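Possible prolidase (Bifidobacterium longum NCC2705, PDB 2P9B) is a putative prolidase of the amidohydrolase family, probably hydrolysing carbon-nitrogen bonds, though its substrate is not established. Local coordinates at residues A[157-169]-A[191-205]. Numbering follows the deposited sequence.
Sequences PRILASGPLMAIP and VAQNLKAGVNAIKIA
Backbone bonds join Met166 to the strand 202-205 on both sides of Ile204: Met166 N donates to Lys203 O (2.9 Å), and Ala205 N to Met166 O (2.9 Å), a parallel bridge. Nearer Ser162, a water links the chains, giving its hydrogens to Ser162 O and Pro164 O and accepting from Lys203 N, while Ser162 CA lies 3.1 Å from Ala201 O.

Two asparagine amides bind the backbone of 157-169 at Ile159, Ala161 and Pro164. Asn200 CG sits between its own backbone N and carbonyl carbon (chi1 62°), which swings the amide toward 158-160, where OD1 takes Ala161 N (2.7 Å) from 30° outside the carbonyl plane and ND2 makes a weak bond to Ile159 O; Arg146 also binds OD1. Its own backbone N donates to Ala161 O. From the helix 184-196, Asn194 ND2 reaches Pro164 O (3.1 Å) almost within its amide plane, while Tyr140 holds OD1.

Apolar contacts add to this. Met166, a selenomethionine bent at chi3, lays SE against Val191 CB (4.0 Å), and Lys203 packs CG on Leu165 CB. Lys203 NZ forms a salt bridge with Glu265. Strands 158-160 and 202-205, joined through helix 184-196, form a beta-alpha-beta unit consistent with the amidohydrolase TIM barrel.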
loop_
_atom_site.group_PDB
_atom_site.type_symbol
_atom_site.label_atom_id
_atom_site.label_comp_id
_atom_site.label_asym_id
_atom_site.label_seq_id
_atom_site.Cartn_x
_atom_site.Cartn_y
_atom_site.Cartn_z
ATOM N N PRO A 157 11.923 0.553 -4.533
ATOM C CA PRO A 157 11.177 -0.206 -3.530
ATOM C C PRO A 157 10.878 -1.620 -4.007
ATOM O O PRO A 157 11.011 -1.933 -5.194
ATOM C CB PRO A 157 9.905 0.613 -3.371
ATOM C CG PRO A 157 9.661 1.092 -4.789
ATOM C CD PRO A 157 11.053 1.533 -5.213
ATOM N N ARG A 158 10.484 -2.472 -3.069
ATOM C CA ARG A 158 10.101 -3.841 -3.386
ATOM C C ARG A 158 8.732 -3.656 -4.034
ATOM O O ARG A 158 7.863 -2.998 -3.460
ATOM C CB ARG A 158 9.985 -4.653 -2.094
ATOM C CG ARG A 158 9.474 -6.067 -2.281
ATOM C CD ARG A 158 9.446 -6.819 -0.954
ATOM N NE ARG A 158 10.783 -6.987 -0.379
ATOM C CZ ARG A 158 11.322 -6.179 0.529
ATOM N NH1 ARG A 158 10.645 -5.132 0.986
ATOM N NH2 ARG A 158 12.541 -6.424 0.991
ATOM N N ILE A 159 8.538 -4.224 -5.221
ATOM C CA ILE A 159 7.284 -4.046 -5.941
ATOM C C ILE A 159 6.462 -5.286 -6.270
ATOM O O ILE A 159 6.992 -6.289 -6.753
ATOM C CB ILE A 159 7.530 -3.319 -7.304
ATOM C CG1 ILE A 159 8.176 -1.953 -7.073
ATOM C CG2 ILE A 159 6.213 -3.164 -8.068
ATOM C CD1 ILE A 159 8.561 -1.242 -8.376
ATOM N N LEU A 160 5.166 -5.217 -5.972
ATOM C CA LEU A 160 4.245 -6.278 -6.358
ATOM C C LEU A 160 3.530 -5.607 -7.525
ATOM O O LEU A 160 2.753 -4.672 -7.326
ATOM C CB LEU A 160 3.248 -6.612 -5.253
ATOM C CG LEU A 160 3.704 -7.651 -4.230
ATOM C CD1 LEU A 160 4.754 -7.056 -3.304
ATOM C CD2 LEU A 160 2.492 -8.120 -3.442
ATOM N N ALA A 161 3.820 -6.066 -8.737
ATOM C CA ALA A 161 3.236 -5.495 -9.950
ATOM C C ALA A 161 2.008 -6.270 -10.409
ATOM O O ALA A 161 2.044 -7.488 -10.531
ATOM C CB ALA A 161 4.283 -5.474 -11.067
ATOM N N SER A 162 0.932 -5.541 -10.680
ATOM C CA SER A 162 -0.324 -6.146 -11.098
ATOM C C SER A 162 -0.520 -6.255 -12.602
ATOM O O SER A 162 -1.375 -7.013 -13.058
ATOM C CB SER A 162 -1.482 -5.315 -10.557
ATOM O OG SER A 162 -1.518 -4.065 -11.234
ATOM N N GLY A 163 0.257 -5.505 -13.375
ATOM C CA GLY A 163 0.027 -5.515 -14.809
ATOM C C GLY A 163 -1.278 -4.750 -14.983
ATOM O O GLY A 163 -1.732 -4.102 -14.035
ATOM N N PRO A 164 -1.911 -4.783 -16.164
ATOM C CA PRO A 164 -3.168 -4.035 -16.298
ATOM C C PRO A 164 -4.299 -4.621 -15.459
ATOM O O PRO A 164 -4.377 -5.832 -15.267
ATOM C CB PRO A 164 -3.457 -4.097 -17.801
ATOM C CG PRO A 164 -2.701 -5.309 -18.265
ATOM C CD PRO A 164 -1.437 -5.274 -17.467
ATOM N N LEU A 165 -5.176 -3.767 -14.947
ATOM C CA LEU A 165 -6.273 -4.286 -14.143
ATOM C C LEU A 165 -7.301 -4.903 -15.075
ATOM O O LEU A 165 -7.328 -4.607 -16.270
ATOM C CB LEU A 165 -6.900 -3.182 -13.284
ATOM C CG LEU A 165 -7.632 -2.013 -13.941
ATOM C CD1 LEU A 165 -9.023 -2.441 -14.383
ATOM C CD2 LEU A 165 -7.734 -0.879 -12.932
HETATM N N MSE A 166 -8.134 -5.778 -14.527
HETATM C CA MSE A 166 -9.163 -6.437 -15.316
HETATM C C MSE A 166 -10.518 -5.853 -14.971
HETATM O O MSE A 166 -10.848 -5.684 -13.798
HETATM C CB MSE A 166 -9.160 -7.933 -15.028
HETATM C CG MSE A 166 -7.792 -8.566 -15.206
HETATM SE SE MSE A 166 -7.720 -10.374 -14.583
HETATM C CE MSE A 166 -8.877 -11.159 -15.961
ATOM N N ALA A 167 -11.303 -5.542 -15.995
ATOM C CA ALA A 167 -12.614 -4.963 -15.751
ATOM C C ALA A 167 -13.459 -4.888 -17.001
ATOM O O ALA A 167 -12.977 -5.089 -18.115
ATOM C CB ALA A 167 -12.457 -3.568 -15.176
ATOM N N ILE A 168 -14.736 -4.599 -16.795
ATOM C CA ILE A 168 -15.664 -4.433 -17.899
ATOM C C ILE A 168 -15.390 -3.001 -18.349
ATOM O O ILE A 168 -15.442 -2.077 -17.539
ATOM C CB ILE A 168 -17.114 -4.570 -17.413
ATOM C CG1 ILE A 168 -17.307 -5.948 -16.773
ATOM C CG2 ILE A 168 -18.077 -4.367 -18.576
ATOM C CD1 ILE A 168 -18.693 -6.190 -16.216
ATOM N N PRO A 169 -15.064 -2.800 -19.637
ATOM C CA PRO A 169 -14.784 -1.447 -20.123
ATOM C C PRO A 169 -15.930 -0.469 -19.878
ATOM O O PRO A 169 -17.102 -0.836 -19.964
ATOM C CB PRO A 169 -14.481 -1.665 -21.610
ATOM C CG PRO A 169 -15.242 -2.914 -21.946
ATOM C CD PRO A 169 -15.011 -3.783 -20.734
ATOM N N VAL A 191 -6.552 -13.514 -16.921
ATOM C CA VAL A 191 -5.631 -13.554 -15.794
ATOM C C VAL A 191 -4.389 -14.370 -16.171
ATOM O O VAL A 191 -3.279 -14.056 -15.746
ATOM C CB VAL A 191 -6.310 -14.148 -14.526
ATOM C CG1 VAL A 191 -6.702 -15.595 -14.762
ATOM C CG2 VAL A 191 -5.375 -14.031 -13.333
ATOM N N ALA A 192 -4.574 -15.407 -16.981
ATOM C CA ALA A 192 -3.448 -16.238 -17.403
ATOM C C ALA A 192 -2.453 -15.395 -18.198
ATOM O O ALA A 192 -1.236 -15.585 -18.098
ATOM C CB ALA A 192 -3.938 -17.400 -18.251
ATOM N N GLN A 193 -2.978 -14.467 -18.993
ATOM C CA GLN A 193 -2.138 -13.586 -19.796
ATOM C C GLN A 193 -1.264 -12.745 -18.873
ATOM O O GLN A 193 -0.077 -12.556 -19.134
ATOM C CB GLN A 193 -3.003 -12.676 -20.676
ATOM C CG GLN A 193 -3.921 -13.448 -21.617
ATOM C CD GLN A 193 -4.724 -12.553 -22.552
ATOM O OE1 GLN A 193 -5.408 -11.628 -22.114
ATOM N NE2 GLN A 193 -4.648 -12.835 -23.849
ATOM N N ASN A 194 -1.854 -12.240 -17.794
ATOM C CA ASN A 194 -1.102 -11.436 -16.843
ATOM C C ASN A 194 -0.051 -12.273 -16.134
ATOM O O ASN A 194 1.089 -11.848 -15.991
ATOM C CB ASN A 194 -2.035 -10.805 -15.808
ATOM C CG ASN A 194 -2.426 -9.386 -16.168
ATOM O OD1 ASN A 194 -2.018 -8.865 -17.203
ATOM N ND2 ASN A 194 -3.217 -8.754 -15.308
ATOM N N LEU A 195 -0.438 -13.465 -15.696
ATOM C CA LEU A 195 0.492 -14.352 -15.006
ATOM C C LEU A 195 1.659 -14.721 -15.922
ATOM O O LEU A 195 2.822 -14.687 -15.509
ATOM C CB LEU A 195 -0.242 -15.614 -14.539
ATOM C CG LEU A 195 -1.318 -15.388 -13.470
ATOM C CD1 LEU A 195 -2.136 -16.655 -13.271
ATOM C CD2 LEU A 195 -0.653 -14.967 -12.166
ATOM N N LYS A 196 1.348 -15.072 -17.165
ATOM C CA LYS A 196 2.378 -15.435 -18.131
ATOM C C LYS A 196 3.350 -14.269 -18.326
ATOM O O LYS A 196 4.548 -14.472 -18.536
ATOM C CB LYS A 196 1.729 -15.823 -19.468
ATOM C CG LYS A 196 2.720 -16.167 -20.587
ATOM C CD LYS A 196 3.669 -17.296 -20.188
ATOM C CE LYS A 196 4.730 -17.519 -21.264
ATOM N NZ LYS A 196 5.885 -18.314 -20.774
ATOM N N ALA A 197 2.825 -13.048 -18.239
ATOM C CA ALA A 197 3.630 -11.844 -18.408
ATOM C C ALA A 197 4.518 -11.543 -17.204
ATOM O O ALA A 197 5.370 -10.655 -17.264
ATOM C CB ALA A 197 2.732 -10.654 -18.700
ATOM N N GLY A 198 4.300 -12.264 -16.105
ATOM C CA GLY A 198 5.129 -12.082 -14.924
ATOM C C GLY A 198 4.611 -11.269 -13.749
ATOM O O GLY A 198 5.382 -10.951 -12.841
ATOM N N VAL A 199 3.328 -10.930 -13.731
ATOM C CA VAL A 199 2.821 -10.144 -12.607
ATOM C C VAL A 199 2.879 -10.940 -11.304
ATOM O O VAL A 199 2.915 -12.172 -11.322
ATOM C CB VAL A 199 1.357 -9.690 -12.838
ATOM C CG1 VAL A 199 1.234 -8.997 -14.184
ATOM C CG2 VAL A 199 0.406 -10.879 -12.748
ATOM N N ASN A 200 2.931 -10.236 -10.176
ATOM C CA ASN A 200 2.909 -10.907 -8.882
ATOM C C ASN A 200 1.847 -10.257 -7.997
ATOM O O ASN A 200 1.967 -10.190 -6.777
ATOM C CB ASN A 200 4.304 -10.947 -8.220
ATOM C CG ASN A 200 4.873 -9.585 -7.912
ATOM O OD1 ASN A 200 4.723 -8.638 -8.681
ATOM N ND2 ASN A 200 5.577 -9.487 -6.783
ATOM N N ALA A 201 0.790 -9.797 -8.666
ATOM C CA ALA A 201 -0.387 -9.191 -8.049
ATOM C C ALA A 201 -1.455 -9.089 -9.142
ATOM O O ALA A 201 -1.129 -9.023 -10.325
ATOM C CB ALA A 201 -0.057 -7.795 -7.493
ATOM N N ILE A 202 -2.726 -9.122 -8.747
ATOM C CA ILE A 202 -3.826 -8.999 -9.703
ATOM C C ILE A 202 -4.819 -7.976 -9.167
ATOM O O ILE A 202 -5.074 -7.928 -7.961
ATOM C CB ILE A 202 -4.575 -10.341 -9.902
ATOM C CG1 ILE A 202 -3.681 -11.345 -10.638
ATOM C CG2 ILE A 202 -5.853 -10.111 -10.702
ATOM C CD1 ILE A 202 -3.352 -10.954 -12.072
ATOM N N LYS A 203 -5.364 -7.156 -10.061
ATOM C CA LYS A 203 -6.354 -6.152 -9.688
ATOM C C LYS A 203 -7.605 -6.314 -10.550
ATOM O O LYS A 203 -7.521 -6.362 -11.779
ATOM C CB LYS A 203 -5.796 -4.739 -9.886
ATOM C CG LYS A 203 -6.824 -3.629 -9.698
ATOM C CD LYS A 203 -7.406 -3.647 -8.290
ATOM C CE LYS A 203 -8.167 -2.360 -8.006
ATOM N NZ LYS A 203 -8.413 -2.191 -6.550
ATOM N N ILE A 204 -8.755 -6.414 -9.890
ATOM C CA ILE A 204 -10.040 -6.551 -10.569
ATOM C C ILE A 204 -10.908 -5.360 -10.177
ATOM O O ILE A 204 -10.871 -4.918 -9.028
ATOM C CB ILE A 204 -10.806 -7.821 -10.108
ATOM C CG1 ILE A 204 -9.954 -9.074 -10.306
ATOM C CG2 ILE A 204 -12.105 -7.957 -10.890
ATOM C CD1 ILE A 204 -10.550 -10.309 -9.644
ATOM N N ALA A 205 -11.675 -4.835 -11.127
ATOM C CA ALA A 205 -12.595 -3.743 -10.839
ATOM C C ALA A 205 -13.952 -4.436 -10.688
ATOM O O ALA A 205 -14.585 -4.797 -11.677
ATOM C CB ALA A 205 -12.626 -2.747 -11.995
HETATM O O HOH W 1 -4.187 -7.198 -12.733
HETATM O O HOH W 2 -15.736 -3.960 -13.991
#